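Local coordinates for putative TetR family transcriptional regulator (Streptomyces coelicolor A3, PDB 3BQY), which is probably a TetR-family transcriptional regulator that binds cis-regulatory DNA, likely as a repressor, at residues L23-L28 with Q47-A52; R79-L84 with N138-H143; V118-G123 with G127-A132. All coordinates share one frame; numbering follows the deposited sequence. Where two conformers were deposited one is given.

Contacts 1, 2 and 3 run from the putative DNA-reading end of the chain to the far end of its all-helical body. Contact 1 comes first in sequence and joins helix 25-32 to helix 46-57. Contact 2, its centre about 24 Å away, follows with helix 73-89 against helix 126-151. Contact 3 lies between the two segments of contact 2 in sequence, packing helix 106-121 on the start of helix 126-151; the centres of contacts 2 and 3 are about 16 Å apart. Contacts 1 and 3, about 35 Å apart between centres, flank the chain's centre. Contact 1 thus belongs to the probable DNA-binding part, whereas contacts 2 and 3 share helix 126-151 in the TetR-type C-terminal part, which meets the second subunit.

Contact 1: residues L23-L28 with Q47-A52; sequences LTMRRL and QDLLTA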
# COMPACT_ATOMS: atom_id res chain seq x y z
N LEU A 23 -11.92 12.86 10.75
CA LEU A 23 -10.96 13.60 11.56
C LEU A 23 -10.67 14.96 10.92
O LEU A 23 -10.02 15.03 9.90
CB LEU A 23 -9.66 12.80 11.74
CG LEU A 23 -8.51 13.48 12.51
CD1 LEU A 23 -8.91 13.71 13.96
CD2 LEU A 23 -7.31 12.60 12.47
N THR A 24 -11.16 16.02 11.53
CA THR A 24 -10.88 17.38 11.05
C THR A 24 -10.27 18.18 12.20
O THR A 24 -10.43 17.82 13.37
CB THR A 24 -12.18 18.09 10.60
OG1 THR A 24 -13.05 18.23 11.72
CG2 THR A 24 -12.88 17.31 9.50
N MSE A 25 -9.60 19.28 11.87
CA MSE A 25 -9.10 20.18 12.91
C MSE A 25 -10.28 20.69 13.75
O MSE A 25 -10.16 20.80 14.96
CB MSE A 25 -8.31 21.35 12.30
CG MSE A 25 -7.09 20.89 11.53
SE MSE A 25 -5.75 20.09 12.69
CE MSE A 25 -4.78 21.72 13.17
N ARG A 26 -11.41 21.00 13.11
CA ARG A 26 -12.60 21.45 13.85
C ARG A 26 -13.10 20.35 14.79
O ARG A 26 -13.43 20.64 15.95
CB ARG A 26 -13.71 21.93 12.91
CG ARG A 26 -13.24 23.14 12.07
CD ARG A 26 -14.35 23.80 11.26
NE ARG A 26 -13.83 24.72 10.25
CZ ARG A 26 -13.47 25.98 10.48
NH1 ARG A 26 -13.57 26.50 11.72
NH2 ARG A 26 -12.99 26.74 9.48
N ARG A 27 -13.17 19.12 14.28
CA ARG A 27 -13.63 17.96 15.09
C ARG A 27 -12.71 17.76 16.29
O ARG A 27 -13.17 17.51 17.40
CB ARG A 27 -13.65 16.68 14.23
CG ARG A 27 -14.12 15.40 14.92
CD ARG A 27 -15.63 15.39 15.10
NE ARG A 27 -16.04 14.31 16.01
CZ ARG A 27 -16.06 14.41 17.34
NH1 ARG A 27 -16.48 13.38 18.07
NH2 ARG A 27 -15.65 15.53 17.95
N LEU A 28 -11.39 17.86 16.06
CA LEU A 28 -10.39 17.81 17.12
C LEU A 28 -10.54 18.94 18.12
O LEU A 28 -10.39 18.71 19.32
CB LEU A 28 -8.98 17.84 16.50
CG LEU A 28 -7.75 17.59 17.37
CD1 LEU A 28 -7.93 16.36 18.26
CD2 LEU A 28 -6.53 17.40 16.46
N GLN A 47 -1.98 18.14 7.77
CA GLN A 47 -0.94 17.20 7.36
C GLN A 47 0.19 17.10 8.42
O GLN A 47 0.79 16.03 8.59
CB GLN A 47 -0.44 17.49 5.93
CG GLN A 47 0.99 18.04 5.81
CD GLN A 47 1.42 18.37 4.38
OE1 GLN A 47 0.72 18.08 3.40
NE2 GLN A 47 2.60 18.98 4.27
N ASP A 48 0.47 18.20 9.11
CA ASP A 48 1.47 18.24 10.19
C ASP A 48 1.00 17.42 11.39
O ASP A 48 1.77 16.66 11.98
CB ASP A 48 1.78 19.69 10.61
CG ASP A 48 2.36 20.52 9.47
OD1 ASP A 48 3.28 20.05 8.79
OD2 ASP A 48 1.88 21.65 9.23
N LEU A 49 -0.26 17.56 11.74
CA LEU A 49 -0.85 16.69 12.76
C LEU A 49 -0.77 15.20 12.33
O LEU A 49 -0.33 14.36 13.12
CB LEU A 49 -2.31 17.09 13.05
CG LEU A 49 -3.11 16.13 13.93
CD1 LEU A 49 -2.57 16.13 15.38
CD2 LEU A 49 -4.59 16.47 13.87
N LEU A 50 -1.19 14.88 11.12
CA LEU A 50 -1.13 13.50 10.62
C LEU A 50 0.28 12.94 10.65
O LEU A 50 0.49 11.77 11.04
CB LEU A 50 -1.72 13.38 9.20
CG LEU A 50 -3.25 13.61 9.16
CD1 LEU A 50 -3.68 13.82 7.71
CD2 LEU A 50 -4.02 12.48 9.80
N THR A 51 1.25 13.76 10.27
CA THR A 51 2.66 13.37 10.28
C THR A 51 3.09 13.03 11.73
O THR A 51 3.73 12.00 11.97
CB THR A 51 3.51 14.48 9.62
OG1 THR A 51 3.19 14.52 8.22
CG2 THR A 51 5.01 14.23 9.81
N ALA A 52 2.69 13.87 12.68
CA ALA A 52 3.01 13.64 14.10
C ALA A 52 2.33 12.36 14.65
O ALA A 52 2.95 11.61 15.42
CB ALA A 52 2.65 14.89 14.96
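Leu-49 enters between Met-25, a selenomethionine, and Leu-28. Its CB comes no closer than about 4.6 Å to Met-25 SE and acts mainly as a stalk, from which CG, anti to the backbone N (chi1 171°), carries the branch across the interface. Leu-49 CG lies 4.4 Å from Leu-28 CD2. Of the two methyls, Leu-49 CD1 skirts that same Leu-28 CD2 at 4.3 Å, while Leu-49 CD2 meets it tip to tip at 3.4 Å, tighter than usual for two methyl carbons, and also reaches Met-25 SE at 4.0 Å. The Met-25 chain, bent at both chi2 and chi3, slides past Leu-49 in the opposite direction. Helix 25-32 is the first helix of the predicted helix-turn-helix, and helix 46-57 follows the second, helix 36-42, whose Leu-39 touches both Met-25 and Leu-28; Leu-49 thus joins helix 46-57 to the motif through Met-25 and Leu-28. At the edge of this core, Leu-23 CD2 touches Leu-50 CD2 at 4.2 Å, and Leu-14 of helix 4-18 also packs on Leu-23. Thr-24 is the N-cap of helix 25-32: its OG1 accepts from Arg-27 N at 2.7 Å.

Contact 2: residues R79-L84 with N138-H143; sequences RLARAL and NFTVGH
Across segments 79-84 and 138-143 the nearest CA atoms are those of Ala-81 and Thr-140, 6.6 Å apart, consistent with the small side chains of these two residues. Thr-140 is the hub of the contact. With chi1 at -59°, its methyl stands anti to the backbone N and its hydroxyl anti to the carbonyl carbon, so the methyl meets Ala-81 O and Leu-84 while the hydroxyl lies beside Ala-81 CB. Thr-140 CG2 rests 3.7 Å from Ala-81 O, and 3.9 Å from Leu-84 CD2; the leucine and threonine side chains cross obliquely, and Leu-84 CG also comes to 4.0 Å from Thr-140 CG2. On the other branch Thr-140 OG1 lies 3.8 Å from Ala-81 CB, a van der Waals approach; the hydroxyl's hydrogen bond goes to Val-136 O, one turn earlier in its own helix. No hydrogen bond links the two segments, and all three touching residues are buried. Helix 188-206 adds Phe-192 on Thr-140 and Leu-196 on Ala-81. As in TetR relatives, this is probably the core of the all-helical C-terminal ligand-binding and dimerisation domain, where helix 73-89 packs on helix 126-151, which also meets the second subunit.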
# COMPACT_ATOMS: atom_id res chain seq x y z
N ARG A 79 10.52 -9.74 12.62
CA ARG A 79 9.97 -9.06 13.81
C ARG A 79 9.75 -7.57 13.57
O ARG A 79 8.76 -7.01 14.03
CB ARG A 79 10.87 -9.24 15.06
CG ARG A 79 10.77 -10.65 15.65
CD ARG A 79 11.11 -10.65 17.14
NE ARG A 79 12.45 -10.11 17.35
CZ ARG A 79 13.56 -10.84 17.40
NH1 ARG A 79 13.50 -12.16 17.27
NH2 ARG A 79 14.73 -10.24 17.58
N LEU A 80 10.66 -6.94 12.84
CA LEU A 80 10.50 -5.52 12.47
C LEU A 80 9.26 -5.29 11.60
O LEU A 80 8.51 -4.34 11.84
CB LEU A 80 11.73 -5.02 11.73
CG LEU A 80 12.96 -4.72 12.60
CD1 LEU A 80 14.15 -4.61 11.66
CD2 LEU A 80 12.77 -3.39 13.39
N ALA A 81 9.08 -6.12 10.57
CA ALA A 81 7.91 -6.00 9.69
C ALA A 81 6.64 -6.27 10.46
O ALA A 81 5.66 -5.53 10.34
CB ALA A 81 8.02 -6.99 8.50
N ARG A 82 6.63 -7.32 11.27
CA ARG A 82 5.46 -7.60 12.11
C ARG A 82 5.10 -6.46 13.07
O ARG A 82 3.93 -6.15 13.29
CB ARG A 82 5.69 -8.85 12.97
CG ARG A 82 5.61 -10.13 12.24
CD ARG A 82 5.71 -11.31 13.22
NE ARG A 82 6.11 -12.44 12.43
CZ ARG A 82 7.22 -13.13 12.58
NH1 ARG A 82 8.06 -12.86 13.58
NH2 ARG A 82 7.43 -14.16 11.77
N ALA A 83 6.12 -5.87 13.68
CA ALA A 83 5.90 -4.78 14.63
C ALA A 83 5.37 -3.57 13.91
O ALA A 83 4.51 -2.87 14.44
CB ALA A 83 7.20 -4.42 15.37
N LEU A 84 5.84 -3.32 12.69
CA LEU A 84 5.29 -2.21 11.91
C LEU A 84 3.80 -2.46 11.61
O LEU A 84 2.95 -1.58 11.82
CB LEU A 84 6.09 -2.01 10.60
CG LEU A 84 5.47 -0.95 9.63
CD1 LEU A 84 5.36 0.44 10.27
CD2 LEU A 84 6.26 -0.85 8.30
N ASN A 138 7.08 -1.52 1.86
CA ASN A 138 5.97 -1.31 0.93
C ASN A 138 5.00 -2.48 0.92
O ASN A 138 3.78 -2.28 0.83
CB ASN A 138 6.46 -0.98 -0.47
CG ASN A 138 7.09 0.42 -0.55
OD1 ASN A 138 6.85 1.26 0.32
ND2 ASN A 138 7.91 0.64 -1.55
N PHE A 139 5.52 -3.69 1.02
CA PHE A 139 4.59 -4.83 1.17
C PHE A 139 3.79 -4.71 2.50
O PHE A 139 2.57 -4.91 2.53
CB PHE A 139 5.34 -6.16 1.19
CG PHE A 139 4.49 -7.29 1.71
CD1 PHE A 139 3.40 -7.76 0.96
CD2 PHE A 139 4.73 -7.82 2.99
CE1 PHE A 139 2.56 -8.76 1.46
CE2 PHE A 139 3.90 -8.84 3.49
CZ PHE A 139 2.81 -9.31 2.74
N THR A 140 4.47 -4.39 3.59
CA THR A 140 3.79 -4.31 4.87
C THR A 140 2.69 -3.23 4.85
O THR A 140 1.58 -3.47 5.33
CB THR A 140 4.79 -4.01 6.02
OG1 THR A 140 5.76 -5.06 6.06
CG2 THR A 140 4.06 -3.93 7.38
N VAL A 141 3.01 -2.05 4.32
CA VAL A 141 2.03 -0.97 4.23
C VAL A 141 0.87 -1.36 3.30
O VAL A 141 -0.29 -1.19 3.66
CB VAL A 141 2.70 0.36 3.77
CG1 VAL A 141 1.62 1.43 3.41
CG2 VAL A 141 3.65 0.89 4.87
N GLY A 142 1.17 -1.87 2.10
CA GLY A 142 0.13 -2.30 1.15
C GLY A 142 -0.78 -3.35 1.77
O GLY A 142 -2.00 -3.27 1.67
N HIS A 143 -0.17 -4.34 2.43
CA HIS A 143 -0.96 -5.39 3.08
C HIS A 143 -1.88 -4.82 4.17
O HIS A 143 -3.07 -5.18 4.27
CB HIS A 143 -0.04 -6.44 3.75
CG HIS A 143 -0.78 -7.29 4.73
ND1 HIS A 143 -1.41 -8.46 4.38
CD2 HIS A 143 -1.07 -7.08 6.05
CE1 HIS A 143 -2.02 -8.97 5.44
NE2 HIS A 143 -1.85 -8.14 6.46

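Contact 3: residues V118-G123 with G127-A132; sequences VLREAG and GDAARA. With PO4 (phosphate ion), chain C.
Arg-120 runs alongside Ala-129, its CG 3.6 Å from Ala-129 CB, and carries its flat guanidinium beyond the alanine. That group forms a salt bridge to Asp-126 through NE, and its NH1 is hydrogen-bonded to His-175 ND1 of the second subunit. The other guanidinium, of Arg-131, lies along its own helix, away from helix 106-121. Gly-127 O sits against one face of it, 3.3 Å from its plane and over its centre. At the edge, in plane, Arg-131 NH1 donates to O3 of a phosphate ion, probably from the crystallisation liquor, at 2.7 Å with a bent N-H...O angle of 137°. Arg-131 NH2 grips Asp-128 OD1 at 2.8 Å in a salt bridge, meeting the oxygen on its anti side and somewhat out of the carboxylate plane. A bend at chi3 (-59°) folds the chain back along the helix over Gly-127. A leucine in place of Arg-131 would probably leave the Asp-128 carboxylate without this positive mate and the phosphate without its NH1 donor.

The core of the contact is apolar: Leu-119 CB meets Ala-129 CB at 3.8 Å, and Leu-119 CD1 presses on Ala-132 CB at 3.4 Å, a tight pair. Gly-123, with positive phi, ends helix 106-121 in a Schellman motif, from which the chain turns into helix 126-151. Trp-73 and Thr-77 of helix 73-89 touch Leu-119, whereas Phe-194 of the second subunit packs on Asp-128 and Arg-131.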
# COMPACT_ATOMS: atom_id res chain seq x y z
N VAL A 118 20.31 -4.65 9.99
CA VAL A 118 20.19 -6.11 10.19
C VAL A 118 20.70 -6.86 8.95
O VAL A 118 21.47 -7.81 9.06
CB VAL A 118 18.72 -6.48 10.50
CG1 VAL A 118 18.48 -8.00 10.36
CG2 VAL A 118 18.37 -6.01 11.93
N LEU A 119 20.26 -6.42 7.78
CA LEU A 119 20.65 -7.07 6.50
C LEU A 119 22.13 -6.85 6.18
O LEU A 119 22.84 -7.82 5.85
CB LEU A 119 19.76 -6.56 5.34
CG LEU A 119 18.29 -6.92 5.62
CD1 LEU A 119 17.39 -6.34 4.48
CD2 LEU A 119 18.06 -8.45 5.75
N ARG A 120 22.60 -5.61 6.27
CA ARG A 120 24.03 -5.37 6.00
C ARG A 120 24.92 -6.22 6.92
O ARG A 120 25.91 -6.81 6.48
CB ARG A 120 24.38 -3.88 6.13
CG ARG A 120 23.73 -3.01 5.01
CD ARG A 120 24.12 -1.53 5.18
NE ARG A 120 25.45 -1.24 4.60
CZ ARG A 120 26.43 -0.56 5.21
NH1 ARG A 120 26.26 -0.07 6.43
NH2 ARG A 120 27.58 -0.33 4.56
N GLU A 121 24.58 -6.26 8.21
CA GLU A 121 25.39 -7.01 9.20
C GLU A 121 25.31 -8.51 9.02
O GLU A 121 26.15 -9.25 9.55
CB GLU A 121 24.98 -6.62 10.62
CG GLU A 121 25.40 -5.15 10.87
CD GLU A 121 24.88 -4.56 12.16
OE1 GLU A 121 24.28 -5.30 12.97
OE2 GLU A 121 25.04 -3.33 12.34
N ALA A 122 24.33 -8.96 8.24
CA ALA A 122 24.16 -10.38 7.93
C ALA A 122 24.77 -10.75 6.57
O ALA A 122 24.66 -11.89 6.13
CB ALA A 122 22.67 -10.74 7.93
N GLY A 123 25.41 -9.78 5.92
CA GLY A 123 26.16 -10.09 4.70
C GLY A 123 25.49 -9.61 3.42
O GLY A 123 25.97 -9.90 2.33
N GLY A 127 23.18 -2.15 -1.80
CA GLY A 127 22.03 -2.08 -2.71
C GLY A 127 20.91 -3.05 -2.35
O GLY A 127 19.74 -2.66 -2.29
N ASP A 128 21.25 -4.30 -2.08
CA ASP A 128 20.26 -5.29 -1.67
C ASP A 128 19.58 -4.91 -0.35
O ASP A 128 18.34 -5.03 -0.23
CB ASP A 128 20.86 -6.69 -1.57
CG ASP A 128 21.21 -7.28 -2.95
OD1 ASP A 128 20.78 -6.72 -3.98
OD2 ASP A 128 21.93 -8.29 -2.99
N ALA A 129 20.36 -4.46 0.62
CA ALA A 129 19.80 -4.12 1.93
C ALA A 129 18.83 -2.92 1.83
O ALA A 129 17.76 -2.93 2.43
CB ALA A 129 20.92 -3.85 2.97
N ALA A 130 19.24 -1.87 1.12
CA ALA A 130 18.38 -0.70 0.97
C ALA A 130 17.13 -1.02 0.14
O ALA A 130 16.02 -0.62 0.49
CB ALA A 130 19.16 0.47 0.31
N ARG A 131 17.30 -1.76 -0.94
CA ARG A 131 16.14 -2.14 -1.74
C ARG A 131 15.20 -3.04 -0.95
O ARG A 131 13.98 -2.96 -1.11
CB ARG A 131 16.59 -2.79 -3.06
CG ARG A 131 17.15 -1.75 -4.03
CD ARG A 131 17.53 -2.33 -5.37
NE ARG A 131 18.54 -3.40 -5.28
CZ ARG A 131 19.82 -3.25 -5.60
NH1 ARG A 131 20.28 -2.07 -6.04
NH2 ARG A 131 20.64 -4.31 -5.49
N ALA A 132 15.75 -3.91 -0.10
CA ALA A 132 14.94 -4.80 0.73
C ALA A 132 14.09 -3.98 1.72
O ALA A 132 12.95 -4.33 2.00
CB ALA A 132 15.84 -5.78 1.52
P PO4 C . 18.62 1.44 -7.20
O1 PO4 C . 18.74 1.83 -8.65
O2 PO4 C . 17.28 0.78 -6.99
O3 PO4 C . 19.71 0.48 -6.81
O4 PO4 C . 18.71 2.68 -6.36